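Local structure of DNA translocase coupling protein (Clostridium perfringens, 6O1Y) at residues 133-138 with 300-305; 319-324 with 335-340; 233-238 with 276-281; 142-147 with 340-345. The protein binds ATP and probably DNA, as expected of an FtsK/SpoIIIE-type translocase, this piece of the longer protein including its P-loop ATPase domain. All coordinates share one frame; numbering follows the deposited sequence.

Interaction 1 (133-138 with 300-305); sequences LSAGET and GRFADS. With ATP (adenosine-5'-triphosphate), chain C.
A135 and G136, where strand 132-135 runs into the P-loop, pack against G300 and the ring of F302. On this buried side the backbones come together: G300 N donates to A135 O at 2.8 Å, at an N-H...O angle of 155°, and the two glycines G136 and G300 face each other with their CA atoms 4.5 Å apart. The F302 ring reaches over to the turn because its CG stands anti to the carbonyl carbon (chi1 -82°). Its CZ lies 3.4 Å from G136 CA, A135 C meets the ring at its edge, and CE2 is 4.1 Å from A135 CB.

The outer side is looser and wet. A water accepts from E137 N at 2.9 Å and donates to R301 O at 2.7 Å, bridging the two segments where their backbones no longer bond directly. The exposed E137 side chain passes F302 in the opposite direction, its carboxylate plane 74° from the ring, and ends beside R301 O. Both groups there are acceptors, so the carboxylate makes no hydrogen bond to R301 O. The polar link between the P-loop and the 300-305 loop therefore rests on backbone groups and one water, while an apolar ring fills the inner side.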
# COMPACT_ATOMS: atom_id res chain seq x y z
N LEU A 133 0.14 -0.14 -6.42
CA LEU A 133 1.56 -0.17 -6.12
C LEU A 133 1.67 -0.31 -4.59
O LEU A 133 1.30 0.60 -3.84
CB LEU A 133 2.27 1.12 -6.62
CG LEU A 133 3.82 1.12 -6.84
CD1 LEU A 133 4.62 1.29 -5.54
CD2 LEU A 133 4.31 -0.09 -7.62
N SER A 134 2.14 -1.48 -4.15
CA SER A 134 2.36 -1.83 -2.75
C SER A 134 3.88 -1.78 -2.52
O SER A 134 4.63 -2.29 -3.36
CB SER A 134 1.78 -3.22 -2.47
OG SER A 134 2.07 -3.71 -1.17
N ALA A 135 4.35 -1.10 -1.47
CA ALA A 135 5.78 -0.96 -1.18
C ALA A 135 6.10 -1.07 0.30
O ALA A 135 5.35 -0.56 1.14
CB ALA A 135 6.30 0.34 -1.74
N GLY A 136 7.20 -1.73 0.60
CA GLY A 136 7.64 -1.92 1.98
C GLY A 136 8.84 -2.84 2.12
O GLY A 136 9.04 -3.73 1.27
N GLU A 137 9.62 -2.64 3.20
CA GLU A 137 10.81 -3.43 3.57
C GLU A 137 10.51 -4.96 3.70
O GLU A 137 9.34 -5.36 3.75
CB GLU A 137 11.42 -2.90 4.89
CG GLU A 137 12.16 -1.57 4.74
CD GLU A 137 12.03 -0.58 5.88
OE1 GLU A 137 11.49 -0.94 6.95
OE2 GLU A 137 12.48 0.58 5.71
N THR A 138 11.56 -5.80 3.72
CA THR A 138 11.37 -7.25 3.85
C THR A 138 10.68 -7.53 5.19
O THR A 138 11.11 -7.01 6.22
CB THR A 138 12.68 -8.02 3.71
OG1 THR A 138 13.51 -7.38 2.74
CG2 THR A 138 12.47 -9.46 3.30
N GLY A 300 4.57 0.98 3.35
CA GLY A 300 5.05 0.56 4.65
C GLY A 300 5.95 1.60 5.27
O GLY A 300 6.21 2.64 4.64
N ARG A 301 6.45 1.34 6.50
CA ARG A 301 7.33 2.29 7.17
C ARG A 301 8.66 2.35 6.47
O ARG A 301 9.36 1.34 6.36
CB ARG A 301 7.50 2.04 8.68
CG ARG A 301 8.28 3.16 9.39
CD ARG A 301 8.62 2.86 10.83
NE ARG A 301 10.00 2.39 10.99
CZ ARG A 301 10.55 2.06 12.16
NH1 ARG A 301 9.84 2.12 13.28
NH2 ARG A 301 11.81 1.64 12.20
N PHE A 302 8.98 3.53 5.95
CA PHE A 302 10.24 3.77 5.29
C PHE A 302 11.02 4.81 6.06
O PHE A 302 10.68 6.00 6.07
CB PHE A 302 10.07 4.12 3.81
CG PHE A 302 9.90 2.91 2.91
CD1 PHE A 302 10.98 2.11 2.58
CD2 PHE A 302 8.65 2.60 2.37
CE1 PHE A 302 10.83 1.01 1.73
CE2 PHE A 302 8.51 1.52 1.50
CZ PHE A 302 9.59 0.73 1.19
N ALA A 303 12.06 4.31 6.74
CA ALA A 303 13.00 5.05 7.56
C ALA A 303 13.49 6.32 6.85
O ALA A 303 13.51 7.38 7.48
CB ALA A 303 14.17 4.13 7.91
N ASP A 304 13.78 6.22 5.53
CA ASP A 304 14.21 7.33 4.68
C ASP A 304 13.01 8.17 4.17
O ASP A 304 11.91 7.65 3.92
CB ASP A 304 15.01 6.78 3.49
CG ASP A 304 16.07 7.73 2.97
OD1 ASP A 304 15.71 8.85 2.55
OD2 ASP A 304 17.26 7.34 2.96
N SER A 305 13.25 9.48 4.01
CA SER A 305 12.30 10.45 3.46
C SER A 305 12.31 10.38 1.92
O SER A 305 11.30 10.70 1.29
CB SER A 305 12.68 11.87 3.89
OG SER A 305 12.82 11.96 5.30
PG ATP C . 7.64 -10.56 -0.04
O1G ATP C . 7.25 -11.99 0.26
O2G ATP C . 7.10 -10.09 -1.41
O3G ATP C . 9.17 -10.37 -0.04
PB ATP C . 7.37 -9.14 2.55
O1B ATP C . 7.41 -7.66 2.66
O2B ATP C . 8.74 -9.72 2.91
O3B ATP C . 7.03 -9.56 1.05
PA ATP C . 5.44 -11.04 3.74
O1A ATP C . 6.03 -12.13 2.92
O2A ATP C . 4.07 -10.65 3.18
O3A ATP C . 6.33 -9.72 3.61
O5' ATP C . 5.23 -11.56 5.26
C5' ATP C . 5.86 -10.94 6.40
C4' ATP C . 5.36 -11.53 7.70
O4' ATP C . 5.07 -10.46 8.63
C3' ATP C . 4.09 -12.38 7.66
O3' ATP C . 4.35 -13.73 7.28
C2' ATP C . 3.58 -12.22 9.09
O2' ATP C . 4.27 -13.04 10.03
C1' ATP C . 3.87 -10.74 9.32
N9 ATP C . 2.81 -9.86 8.83
C8 ATP C . 2.57 -9.46 7.54
N7 ATP C . 1.44 -8.80 7.39
C5 ATP C . 0.91 -8.75 8.67
C6 ATP C . -0.30 -8.24 9.18
N6 ATP C . -1.22 -7.64 8.42
N1 ATP C . -0.55 -8.40 10.50
C2 ATP C . 0.37 -9.01 11.26
N3 ATP C . 1.54 -9.54 10.89
C4 ATP C . 1.75 -9.38 9.57
O HOH W 1 8.34 -0.88 5.17

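Interaction 2 (319-324 with 335-340); sequences DLPEVK and TVQFQA. With ATP (adenosine-5'-triphosphate), chain C.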
# COMPACT_ATOMS: atom_id res chain seq x y z
N ASP A 319 6.82 8.30 9.60
CA ASP A 319 6.08 8.50 10.85
C ASP A 319 5.13 7.35 11.18
O ASP A 319 4.33 7.47 12.11
CB ASP A 319 5.34 9.85 10.83
CG ASP A 319 6.19 11.01 10.37
OD1 ASP A 319 7.02 11.50 11.17
OD2 ASP A 319 6.05 11.42 9.19
N LEU A 320 5.24 6.24 10.47
CA LEU A 320 4.36 5.11 10.72
C LEU A 320 4.62 4.42 12.05
O LEU A 320 5.74 3.98 12.26
CB LEU A 320 4.41 4.07 9.58
CG LEU A 320 3.27 4.08 8.53
CD1 LEU A 320 3.50 3.00 7.51
CD2 LEU A 320 1.90 3.84 9.16
N PRO A 321 3.61 4.26 12.95
CA PRO A 321 3.85 3.49 14.18
C PRO A 321 4.37 2.08 13.84
O PRO A 321 3.86 1.47 12.90
CB PRO A 321 2.46 3.44 14.84
CG PRO A 321 1.49 3.76 13.77
CD PRO A 321 2.20 4.69 12.85
N GLU A 322 5.43 1.60 14.53
CA GLU A 322 6.02 0.29 14.21
C GLU A 322 5.10 -0.89 14.59
O GLU A 322 5.31 -1.54 15.61
CB GLU A 322 7.45 0.14 14.79
CG GLU A 322 8.33 -0.85 14.04
CD GLU A 322 8.01 -2.33 14.22
OE1 GLU A 322 8.25 -2.85 15.34
OE2 GLU A 322 7.51 -2.96 13.26
N VAL A 323 4.09 -1.17 13.75
CA VAL A 323 3.10 -2.22 13.93
C VAL A 323 3.04 -3.08 12.66
O VAL A 323 2.75 -2.56 11.58
CB VAL A 323 1.71 -1.62 14.30
CG1 VAL A 323 0.66 -2.71 14.42
CG2 VAL A 323 1.78 -0.81 15.58
N LYS A 324 3.32 -4.40 12.78
CA LYS A 324 3.31 -5.37 11.67
C LYS A 324 1.98 -5.35 10.97
O LYS A 324 0.95 -5.67 11.57
CB LYS A 324 3.60 -6.78 12.15
CG LYS A 324 4.64 -7.52 11.31
CD LYS A 324 5.39 -8.57 12.15
CE LYS A 324 6.28 -8.00 13.26
NZ LYS A 324 6.42 -8.95 14.39
N THR A 335 -3.85 10.96 1.67
CA THR A 335 -3.05 9.83 2.19
C THR A 335 -3.54 9.51 3.61
O THR A 335 -3.53 10.38 4.49
CB THR A 335 -1.51 10.01 2.02
OG1 THR A 335 -0.81 9.39 3.09
CG2 THR A 335 -1.07 11.48 1.84
N VAL A 336 -3.99 8.25 3.81
CA VAL A 336 -4.62 7.71 5.02
C VAL A 336 -3.87 6.49 5.62
O VAL A 336 -3.17 5.78 4.90
CB VAL A 336 -6.08 7.43 4.65
CG1 VAL A 336 -6.43 5.96 4.72
CG2 VAL A 336 -7.04 8.28 5.46
N GLN A 337 -4.01 6.27 6.96
CA GLN A 337 -3.38 5.18 7.73
C GLN A 337 -4.32 3.97 7.89
O GLN A 337 -5.46 4.12 8.35
CB GLN A 337 -2.93 5.68 9.13
CG GLN A 337 -1.70 4.96 9.69
CD GLN A 337 -1.53 5.02 11.20
OE1 GLN A 337 -1.26 4.01 11.84
NE2 GLN A 337 -1.63 6.18 11.82
N PHE A 338 -3.82 2.76 7.54
CA PHE A 338 -4.65 1.55 7.66
C PHE A 338 -3.89 0.32 8.11
O PHE A 338 -2.71 0.18 7.80
CB PHE A 338 -5.41 1.25 6.35
CG PHE A 338 -4.69 0.39 5.33
CD1 PHE A 338 -3.77 0.94 4.45
CD2 PHE A 338 -4.96 -0.97 5.23
CE1 PHE A 338 -3.15 0.15 3.48
CE2 PHE A 338 -4.32 -1.76 4.27
CZ PHE A 338 -3.40 -1.20 3.41
N GLN A 339 -4.60 -0.59 8.76
CA GLN A 339 -4.06 -1.87 9.19
C GLN A 339 -4.47 -2.92 8.16
O GLN A 339 -5.64 -3.29 8.07
CB GLN A 339 -4.52 -2.24 10.63
CG GLN A 339 -4.12 -3.65 11.14
CD GLN A 339 -2.63 -3.91 11.30
OE1 GLN A 339 -1.81 -3.00 11.54
NE2 GLN A 339 -2.24 -5.18 11.18
N ALA A 340 -3.48 -3.41 7.40
CA ALA A 340 -3.69 -4.45 6.40
C ALA A 340 -4.10 -5.78 7.05
O ALA A 340 -3.52 -6.19 8.06
CB ALA A 340 -2.43 -4.63 5.56
PG ATP C . 7.64 -10.56 -0.04
O1G ATP C . 7.25 -11.99 0.26
O2G ATP C . 7.10 -10.09 -1.41
O3G ATP C . 9.17 -10.37 -0.04
PB ATP C . 7.37 -9.14 2.55
O1B ATP C . 7.41 -7.66 2.66
O2B ATP C . 8.74 -9.72 2.91
O3B ATP C . 7.03 -9.56 1.05
PA ATP C . 5.44 -11.04 3.74
O1A ATP C . 6.03 -12.13 2.92
O2A ATP C . 4.07 -10.65 3.18
O3A ATP C . 6.33 -9.72 3.61
O5' ATP C . 5.23 -11.56 5.26
C5' ATP C . 5.86 -10.94 6.40
C4' ATP C . 5.36 -11.53 7.70
O4' ATP C . 5.07 -10.46 8.63
C3' ATP C . 4.09 -12.38 7.66
O3' ATP C . 4.35 -13.73 7.28
C2' ATP C . 3.58 -12.22 9.09
O2' ATP C . 4.27 -13.04 10.03
C1' ATP C . 3.87 -10.74 9.32
N9 ATP C . 2.81 -9.86 8.83
C8 ATP C . 2.57 -9.46 7.54
N7 ATP C . 1.44 -8.80 7.39
C5 ATP C . 0.91 -8.75 8.67
C6 ATP C . -0.30 -8.24 9.18
N6 ATP C . -1.22 -7.64 8.42
N1 ATP C . -0.55 -8.40 10.50
C2 ATP C . 0.37 -9.01 11.26
N3 ATP C . 1.54 -9.54 10.89
C4 ATP C . 1.75 -9.38 9.57
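The adenine end of the ATP site is where K324 and Q339 meet, joining the loop that leads into the 326-331/334-340 hairpin to the second strand of that hairpin. Q339 sends CG anti to its backbone nitrogen (chi1 174°) and then bends at chi2 (64°), which carries the amide across to the loop. There NE2 donates to K324 O over 3.3 Å. The bond is long but nearly straight (172° at the hydrogen), and it is coplanar with both partners: K324 O lies in the Q339 amide plane, and NE2 approaches a lone pair in the plane of the K324 carbonyl. R326 NE bonds to OE1 at the other end of the amide, which helps fix its rotation. The V323 side chain crosses that of Q339 at about a right angle, with CG1 3.8 Å from Q339 OE1.

Two residues earlier in the strand, Q337 stretches out to meet L320 and P321. L320 CD2 slides past Q337 CG at 3.8 Å, and P321 presents its CG to Q337 OE1 from the opposite direction. The polar end of Q337 is held mainly by T40 O, to which NE2 donates.

ATP lies next to the K324 and A340 end. The aliphatic part of K324 runs along the base, with CG 3.7 Å from ATP N3, while ATP N6 donates a weak hydrogen bond to A340 O at 2.7 Å. Recognition of the base by elements distant in sequence from the phosphate-binding loop is a familiar feature of P-loop NTPases.

Interaction 3 (233-238 with 276-281); sequences IDELAE and IGVQRP. With ATP (adenosine-5'-triphosphate), chain C.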
# COMPACT_ATOMS: atom_id res chain seq x y z
N ILE A 233 2.72 -8.67 -9.76
CA ILE A 233 4.18 -8.63 -9.89
C ILE A 233 4.81 -8.50 -8.50
O ILE A 233 4.64 -7.46 -7.86
CB ILE A 233 4.60 -7.46 -10.83
CG1 ILE A 233 3.95 -7.58 -12.20
CG2 ILE A 233 6.13 -7.30 -10.93
CD1 ILE A 233 3.25 -6.38 -12.57
N ASP A 234 5.52 -9.56 -8.05
CA ASP A 234 6.16 -9.63 -6.72
C ASP A 234 7.23 -8.56 -6.50
O ASP A 234 7.34 -8.01 -5.40
CB ASP A 234 6.75 -11.02 -6.46
CG ASP A 234 7.24 -11.17 -5.03
OD1 ASP A 234 6.39 -11.38 -4.11
OD2 ASP A 234 8.47 -11.03 -4.81
N GLU A 235 8.04 -8.32 -7.54
CA GLU A 235 9.06 -7.31 -7.45
C GLU A 235 9.15 -6.60 -8.78
O GLU A 235 9.58 -7.18 -9.77
CB GLU A 235 10.42 -7.89 -6.99
CG GLU A 235 11.52 -6.86 -6.77
CD GLU A 235 11.10 -5.60 -6.03
OE1 GLU A 235 10.76 -5.70 -4.83
OE2 GLU A 235 11.09 -4.52 -6.66
N LEU A 236 8.72 -5.34 -8.80
CA LEU A 236 8.78 -4.54 -10.02
C LEU A 236 10.20 -4.56 -10.61
O LEU A 236 10.35 -4.73 -11.82
CB LEU A 236 8.31 -3.11 -9.74
CG LEU A 236 8.15 -2.15 -10.93
CD1 LEU A 236 7.33 -2.75 -12.07
CD2 LEU A 236 7.56 -0.84 -10.48
N ALA A 237 11.23 -4.49 -9.76
CA ALA A 237 12.66 -4.47 -10.14
C ALA A 237 13.11 -5.65 -11.02
O ALA A 237 14.10 -5.52 -11.76
CB ALA A 237 13.54 -4.37 -8.89
N GLU A 238 12.39 -6.79 -10.97
CA GLU A 238 12.72 -7.96 -11.79
C GLU A 238 12.45 -7.67 -13.28
O GLU A 238 13.11 -8.24 -14.16
CB GLU A 238 11.90 -9.17 -11.34
CG GLU A 238 12.18 -9.56 -9.91
CD GLU A 238 11.45 -10.78 -9.38
OE1 GLU A 238 10.33 -11.09 -9.86
OE2 GLU A 238 12.02 -11.43 -8.47
N ILE A 276 1.44 -4.54 -8.17
CA ILE A 276 2.88 -4.53 -8.11
C ILE A 276 3.40 -4.28 -6.72
O ILE A 276 3.01 -3.31 -6.07
CB ILE A 276 3.41 -3.45 -9.09
CG1 ILE A 276 2.68 -3.48 -10.46
CG2 ILE A 276 4.93 -3.52 -9.25
CD1 ILE A 276 2.49 -2.16 -11.07
N GLY A 277 4.32 -5.14 -6.30
CA GLY A 277 5.07 -5.02 -5.06
C GLY A 277 6.45 -4.44 -5.35
O GLY A 277 7.04 -4.70 -6.40
N VAL A 278 6.94 -3.57 -4.44
CA VAL A 278 8.27 -2.95 -4.56
C VAL A 278 8.94 -2.99 -3.21
O VAL A 278 8.38 -2.45 -2.26
CB VAL A 278 8.30 -1.51 -5.14
CG1 VAL A 278 9.68 -1.18 -5.69
CG2 VAL A 278 7.26 -1.33 -6.24
N GLN A 279 10.12 -3.64 -3.11
CA GLN A 279 10.90 -3.73 -1.87
C GLN A 279 11.70 -2.46 -1.69
O GLN A 279 11.58 -1.84 -0.63
CB GLN A 279 11.85 -4.95 -1.85
CG GLN A 279 12.43 -5.23 -0.45
CD GLN A 279 13.89 -5.64 -0.45
OE1 GLN A 279 14.29 -6.68 -1.00
NE2 GLN A 279 14.71 -4.86 0.23
N ARG A 280 12.52 -2.09 -2.71
CA ARG A 280 13.42 -0.94 -2.70
C ARG A 280 12.97 0.22 -3.63
O ARG A 280 13.31 0.21 -4.83
CB ARG A 280 14.87 -1.38 -3.00
CG ARG A 280 15.94 -0.61 -2.21
CD ARG A 280 17.37 -1.15 -2.38
NE ARG A 280 17.49 -2.60 -2.19
CZ ARG A 280 17.52 -3.23 -1.01
NH1 ARG A 280 17.40 -2.55 0.12
NH2 ARG A 280 17.63 -4.56 -0.97
N PRO A 281 12.22 1.22 -3.09
CA PRO A 281 11.75 2.34 -3.93
C PRO A 281 12.87 3.19 -4.55
O PRO A 281 13.60 3.91 -3.86
CB PRO A 281 10.85 3.14 -2.98
CG PRO A 281 10.49 2.18 -1.90
CD PRO A 281 11.73 1.36 -1.71
PG ATP C . 7.64 -10.56 -0.04
O1G ATP C . 7.25 -11.99 0.26
O2G ATP C . 7.10 -10.09 -1.41
O3G ATP C . 9.17 -10.37 -0.04
PB ATP C . 7.37 -9.14 2.55
O1B ATP C . 7.41 -7.66 2.66
O2B ATP C . 8.74 -9.72 2.91
O3B ATP C . 7.03 -9.56 1.05
PA ATP C . 5.44 -11.04 3.74
O1A ATP C . 6.03 -12.13 2.92
O2A ATP C . 4.07 -10.65 3.18
O3A ATP C . 6.33 -9.72 3.61
O5' ATP C . 5.23 -11.56 5.26
C5' ATP C . 5.86 -10.94 6.40
C4' ATP C . 5.36 -11.53 7.70
O4' ATP C . 5.07 -10.46 8.63
C3' ATP C . 4.09 -12.38 7.66
O3' ATP C . 4.35 -13.73 7.28
C2' ATP C . 3.58 -12.22 9.09
O2' ATP C . 4.27 -13.04 10.03
C1' ATP C . 3.87 -10.74 9.32
N9 ATP C . 2.81 -9.86 8.83
C8 ATP C . 2.57 -9.46 7.54
N7 ATP C . 1.44 -8.80 7.39
C5 ATP C . 0.91 -8.75 8.67
C6 ATP C . -0.30 -8.24 9.18
N6 ATP C . -1.22 -7.64 8.42
N1 ATP C . -0.55 -8.40 10.50
C2 ATP C . 0.37 -9.01 11.26
N3 ATP C . 1.54 -9.54 10.89
C4 ATP C . 1.75 -9.38 9.57
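E235 carries its CG anti to the backbone nitrogen (chi1 -175°) and then bends at chi2 (44°), which swings the carboxylate back toward V278 and Q279 although its CB points away from them. OE1 then accepts from Q279 N at 2.8 Å through its syn lone pair, while OE2 uses its anti lone pair to accept from A237 N at 3.1 Å. One carboxylate thus ties the residue just past strand 272-278 to the first turn of the short helix 237-240, and the two bonds restrict its rotation.

Behind this, the backbones pair in parallel register at I233 and I276. G277 N donates to I233 O at 2.8 Å, and L236 N returns a bond to G277 O at 3.0 Å, both arriving almost in line with the carbonyl. On the apolar side, I233 and I276 lie side by side and point the same way, with CD1 of I233 touching CG1 of I276. L236 turns toward the strand and sets its CB against CG2 of I276.

D234 points away from this strand. Its OD2 forms a salt bridge with K166, and OD1 lies 3.1 Å from ATP O2G. The hydrophobic strand ending at I233, followed by D234 and E235, is consistent with a Walker B motif.

Strands 229-233 and 272-278 are neighbours in the central sheet. I276 and V278 continue the backbone pairing to S134 on strand 132-135, while beyond the strand end P281 packs on helix 305-312.

Interaction 4 (142-147 with 340-345); sequences KSVILR and AFYFDD. With ATP (adenosine-5'-triphosphate), chain C.
V144 and R147, on the helix that follows the Walker A loop, face the chain running from A340 to D345. The two methyl groups of V144 meet two aromatic residues: CG1 lies against the backbone and CB of F343, and CG2 meets the Y342 ring at the edge, 3.8 Å from CE1. Y342 points its CB away from the helix, but with CG anti to the backbone nitrogen (chi1 179°) the ring turns back beside ATP, placing CE1 3.6 Å from ATP C2'.

One turn along the helix from V144, R147 CB touches F343 CD1 at 3.7 Å, and R147 O sits over one face of the F343 ring, toward the rim. I145 CD1 packs on A340 CB.

R147 and D345 cross at about a right angle, with guanidinium and carboxylate planes 59° apart. The salt bridge between R147 NH1 and D345 OD2 spans 3.2 Å, while D345 OD1 bonds to Y175 OH. S143 OG lies over one face of the guanidinium, toward its rim.

Segment 142-147 also holds the phosphates: K142 NZ donates to the gamma-phosphate oxygen O2G at 2.9 Å, and at the alpha-phosphate V144 N donates to ATP O2A at 3.0 Å.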
# COMPACT_ATOMS: atom_id res chain seq x y z
N LYS A 142 3.96 -6.58 2.44
CA LYS A 142 3.52 -6.02 1.17
C LYS A 142 3.05 -7.14 0.21
O LYS A 142 2.17 -6.91 -0.62
CB LYS A 142 4.58 -5.09 0.54
CG LYS A 142 5.94 -5.72 0.29
CD LYS A 142 6.70 -5.02 -0.82
CE LYS A 142 7.75 -5.92 -1.41
NZ LYS A 142 7.19 -7.20 -1.92
N SER A 143 3.62 -8.35 0.37
CA SER A 143 3.22 -9.54 -0.39
C SER A 143 1.85 -9.99 0.09
O SER A 143 0.97 -10.20 -0.75
CB SER A 143 4.22 -10.68 -0.20
OG SER A 143 3.82 -11.93 -0.75
N VAL A 144 1.66 -10.12 1.42
CA VAL A 144 0.40 -10.51 2.08
C VAL A 144 -0.81 -9.74 1.46
O VAL A 144 -1.83 -10.36 1.12
CB VAL A 144 0.51 -10.39 3.63
CG1 VAL A 144 -0.85 -10.15 4.29
CG2 VAL A 144 1.18 -11.62 4.24
N ILE A 145 -0.67 -8.42 1.28
CA ILE A 145 -1.73 -7.59 0.75
C ILE A 145 -2.13 -8.08 -0.61
O ILE A 145 -3.30 -8.34 -0.86
CB ILE A 145 -1.32 -6.10 0.71
CG1 ILE A 145 -0.95 -5.58 2.10
CG2 ILE A 145 -2.42 -5.26 0.03
CD1 ILE A 145 -0.69 -4.11 2.17
N LEU A 146 -1.14 -8.20 -1.49
CA LEU A 146 -1.26 -8.60 -2.89
C LEU A 146 -1.93 -9.94 -3.07
O LEU A 146 -2.83 -10.05 -3.90
CB LEU A 146 0.11 -8.55 -3.58
CG LEU A 146 0.73 -7.17 -3.76
CD1 LEU A 146 1.98 -7.27 -4.55
CD2 LEU A 146 -0.25 -6.19 -4.42
N ARG A 147 -1.55 -10.91 -2.21
CA ARG A 147 -2.11 -12.27 -2.11
C ARG A 147 -3.61 -12.23 -1.75
O ARG A 147 -4.38 -13.11 -2.18
CB ARG A 147 -1.38 -13.07 -1.02
CG ARG A 147 0.11 -13.23 -1.23
CD ARG A 147 0.62 -14.50 -0.60
NE ARG A 147 1.58 -14.20 0.45
CZ ARG A 147 2.67 -14.93 0.70
NH1 ARG A 147 2.95 -15.99 -0.05
NH2 ARG A 147 3.50 -14.59 1.68
N ALA A 340 -3.48 -3.41 7.40
CA ALA A 340 -3.69 -4.45 6.40
C ALA A 340 -4.10 -5.78 7.05
O ALA A 340 -3.52 -6.19 8.06
CB ALA A 340 -2.43 -4.63 5.56
N PHE A 341 -5.13 -6.44 6.48
CA PHE A 341 -5.61 -7.74 6.93
C PHE A 341 -4.43 -8.71 6.82
O PHE A 341 -3.59 -8.55 5.93
CB PHE A 341 -6.73 -8.28 6.01
CG PHE A 341 -8.03 -7.52 5.90
CD1 PHE A 341 -8.72 -7.13 7.04
CD2 PHE A 341 -8.61 -7.28 4.67
CE1 PHE A 341 -9.94 -6.45 6.95
CE2 PHE A 341 -9.85 -6.63 4.58
CZ PHE A 341 -10.50 -6.22 5.72
N TYR A 342 -4.35 -9.69 7.73
CA TYR A 342 -3.29 -10.67 7.63
C TYR A 342 -3.84 -11.84 6.87
O TYR A 342 -4.78 -12.50 7.33
CB TYR A 342 -2.66 -11.06 8.98
CG TYR A 342 -1.57 -12.11 8.84
CD1 TYR A 342 -0.59 -12.01 7.86
CD2 TYR A 342 -1.54 -13.22 9.69
CE1 TYR A 342 0.37 -13.01 7.70
CE2 TYR A 342 -0.56 -14.20 9.55
CZ TYR A 342 0.39 -14.10 8.54
OH TYR A 342 1.34 -15.07 8.39
N PHE A 343 -3.31 -12.05 5.68
CA PHE A 343 -3.71 -13.11 4.78
C PHE A 343 -2.71 -14.24 4.87
O PHE A 343 -1.61 -14.16 4.32
CB PHE A 343 -3.85 -12.59 3.34
CG PHE A 343 -4.39 -13.63 2.39
CD1 PHE A 343 -3.53 -14.43 1.65
CD2 PHE A 343 -5.76 -13.87 2.30
CE1 PHE A 343 -4.03 -15.43 0.82
CE2 PHE A 343 -6.25 -14.85 1.46
CZ PHE A 343 -5.38 -15.63 0.73
N ASP A 344 -3.07 -15.28 5.60
CA ASP A 344 -2.23 -16.45 5.80
C ASP A 344 -2.48 -17.46 4.68
O ASP A 344 -3.57 -18.03 4.58
CB ASP A 344 -2.55 -17.05 7.17
CG ASP A 344 -1.37 -17.67 7.87
OD1 ASP A 344 -0.54 -18.31 7.18
OD2 ASP A 344 -1.28 -17.53 9.11
N ASP A 345 -1.48 -17.65 3.80
CA ASP A 345 -1.50 -18.57 2.65
C ASP A 345 -1.93 -19.98 3.07
O ASP A 345 -2.83 -20.56 2.45
CB ASP A 345 -0.09 -18.64 2.02
CG ASP A 345 0.04 -18.13 0.61
OD1 ASP A 345 -0.82 -17.32 0.19
OD2 ASP A 345 1.01 -18.52 -0.08
PG ATP C . 7.64 -10.56 -0.04
O1G ATP C . 7.25 -11.99 0.26
O2G ATP C . 7.10 -10.09 -1.41
O3G ATP C . 9.17 -10.37 -0.04
PB ATP C . 7.37 -9.14 2.55
O1B ATP C . 7.41 -7.66 2.66
O2B ATP C . 8.74 -9.72 2.91
O3B ATP C . 7.03 -9.56 1.05
PA ATP C . 5.44 -11.04 3.74
O1A ATP C . 6.03 -12.13 2.92
O2A ATP C . 4.07 -10.65 3.18
O3A ATP C . 6.33 -9.72 3.61
O5' ATP C . 5.23 -11.56 5.26
C5' ATP C . 5.86 -10.94 6.40
C4' ATP C . 5.36 -11.53 7.70
O4' ATP C . 5.07 -10.46 8.63
C3' ATP C . 4.09 -12.38 7.66
O3' ATP C . 4.35 -13.73 7.28
C2' ATP C . 3.58 -12.22 9.09
O2' ATP C . 4.27 -13.04 10.03
C1' ATP C . 3.87 -10.74 9.32
N9 ATP C . 2.81 -9.86 8.83
C8 ATP C . 2.57 -9.46 7.54
N7 ATP C . 1.44 -8.80 7.39
C5 ATP C . 0.91 -8.75 8.67
C6 ATP C . -0.30 -8.24 9.18
N6 ATP C . -1.22 -7.64 8.42
N1 ATP C . -0.55 -8.40 10.50
C2 ATP C . 0.37 -9.01 11.26
N3 ATP C . 1.54 -9.54 10.89
C4 ATP C . 1.75 -9.38 9.57

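Overall arrangement
The four contacts surround one ATP in the P-loop domain. Interactions 1, 2 and 3 all reach the mixed central sheet, in which strands 132-135 and 272-278 are neighbours, and interaction 4 sets helix 142-155 against the chain leaving strand 334-340. The centre of interaction 1 is about 11 Å from those of interactions 2 and 3 and about 15 Å from that of interaction 4. Interactions 1 and 4 each touch the other three; interactions 2 and 3, centres about 20 Å apart, do not touch. Along the chain, interactions 1 and 4 alternate; interaction 3 lies within the span of both, and interaction 2 within that of interaction 4, sharing A340. Residues distant in sequence thus converge on phosphates and base.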